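Local coordinates for catalase (Exiguobacterium oxidotolerans, PDB 2J2M), which breaks down hydrogen peroxide to water and oxygen as a haem-containing catalase, working as a tetramer, at residues P171-T174 with N175-H179. Sequence-based numbering, arbitrary orientation.
Sequences PEST and NMLMH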
# COMPACT_ATOMS: atom_id res chain seq x y z
N PRO A 171 14.56 -26.80 -23.22
CA PRO A 171 15.04 -26.75 -24.62
C PRO A 171 14.05 -26.21 -25.64
O PRO A 171 14.46 -25.90 -26.76
CB PRO A 171 15.42 -28.21 -24.94
CG PRO A 171 14.75 -29.06 -23.92
CD PRO A 171 14.46 -28.18 -22.71
N GLU A 172 12.77 -26.06 -25.29
CA GLU A 172 11.83 -25.28 -26.14
C GLU A 172 12.29 -23.83 -26.41
O GLU A 172 11.79 -23.17 -27.33
CB GLU A 172 10.39 -25.29 -25.58
CG GLU A 172 10.16 -24.49 -24.27
CD GLU A 172 10.41 -25.33 -23.01
OE1 GLU A 172 9.80 -25.03 -21.95
OE2 GLU A 172 11.19 -26.31 -23.08
N SER A 173 13.22 -23.35 -25.59
CA SER A 173 13.77 -22.00 -25.72
C SER A 173 14.70 -21.82 -26.92
O SER A 173 15.11 -20.68 -27.23
CB SER A 173 14.55 -21.67 -24.47
OG SER A 173 15.71 -22.46 -24.49
N THR A 174 15.03 -22.91 -27.60
CA THR A 174 16.00 -22.90 -28.69
C THR A 174 15.61 -21.89 -29.78
O THR A 174 16.38 -21.01 -30.11
CB THR A 174 16.20 -24.34 -29.25
OG1 THR A 174 16.46 -25.24 -28.17
CG2 THR A 174 17.35 -24.43 -30.21
N ASN A 175 14.42 -22.02 -30.34
CA ASN A 175 13.90 -21.09 -31.33
C ASN A 175 14.04 -19.59 -30.99
O ASN A 175 14.46 -18.81 -31.82
CB ASN A 175 12.43 -21.43 -31.64
CG ASN A 175 11.99 -20.97 -33.02
OD1 ASN A 175 12.82 -20.71 -33.88
ND2 ASN A 175 10.69 -20.91 -33.24
N MET A 176 13.66 -19.20 -29.76
CA MET A 176 13.81 -17.83 -29.29
C MET A 176 15.29 -17.42 -29.24
O MET A 176 15.70 -16.31 -29.68
CB MET A 176 13.15 -17.68 -27.91
CG MET A 176 13.09 -16.24 -27.34
SD MET A 176 12.52 -14.98 -28.51
CE MET A 176 11.96 -13.78 -27.28
N LEU A 177 16.11 -18.32 -28.72
CA LEU A 177 17.55 -18.11 -28.72
C LEU A 177 18.04 -17.80 -30.13
O LEU A 177 18.85 -16.89 -30.28
CB LEU A 177 18.26 -19.31 -28.10
CG LEU A 177 18.64 -19.31 -26.59
CD1 LEU A 177 17.87 -18.34 -25.68
CD2 LEU A 177 18.54 -20.70 -26.04
N MET A 178 17.55 -18.51 -31.16
CA MET A 178 17.91 -18.22 -32.56
C MET A 178 17.63 -16.79 -32.98
O MET A 178 18.39 -16.24 -33.77
CB MET A 178 17.19 -19.15 -33.54
CG MET A 178 17.62 -20.58 -33.50
SD MET A 178 19.28 -20.92 -34.15
CE MET A 178 19.18 -22.71 -34.01
N HIS A 179 16.56 -16.19 -32.46
CA HIS A 179 16.17 -14.81 -32.81
C HIS A 179 16.91 -13.72 -32.02
O HIS A 179 17.35 -12.71 -32.55
CB HIS A 179 14.67 -14.62 -32.58
CG HIS A 179 13.80 -15.44 -33.48
ND1 HIS A 179 13.52 -16.77 -33.24
CD2 HIS A 179 13.17 -15.13 -34.64
CE1 HIS A 179 12.73 -17.23 -34.19
NE2 HIS A 179 12.49 -16.25 -35.04
O HOH W 1 12.19 -23.98 -29.57
O HOH W 2 11.61 -20.66 -28.15
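Ser173 holds OG between its backbone N and carbonyl carbon (chi1 70°), which sets the hydroxyl alongside Leu177, with OG 3.7 Å from CD2. OG only touches that methyl; it hydrogen-bonds Met167 O in helix 160-169 and Arg170 O just after. Thr174 has OG1 beside its N (chi1 -50°), turned back to Pro171 O. OG1 donates to that oxygen at 2.5 Å, in the carbonyl plane, and Thr174 N reaches the same Pro171 O at 3.2 Å. A valine here lacks the hydroxyl, and the turn would probably be less firmly fixed by Thr174 N alone. Leu177 N to Ser173 O and Met178 N to Thr174 O, both 3.0 Å, are i to i+4 bonds where the turn runs into helix 174-180. Glu172 O instead works through two waters, one bound by Asn175 N and the other by Met176 N. Helices 422-430 and 453-466 of the C-terminal helical region pack on this helix; Phe463 touches Leu177 and Met178. The Met176 side chain lies about 7 Å from a bound haem. One turn on, His179 ND1 donates to Asn175 O at 2.7 Å; the oxygen lies near the ring plane, but ND1 sits 39° out of the carbonyl plane.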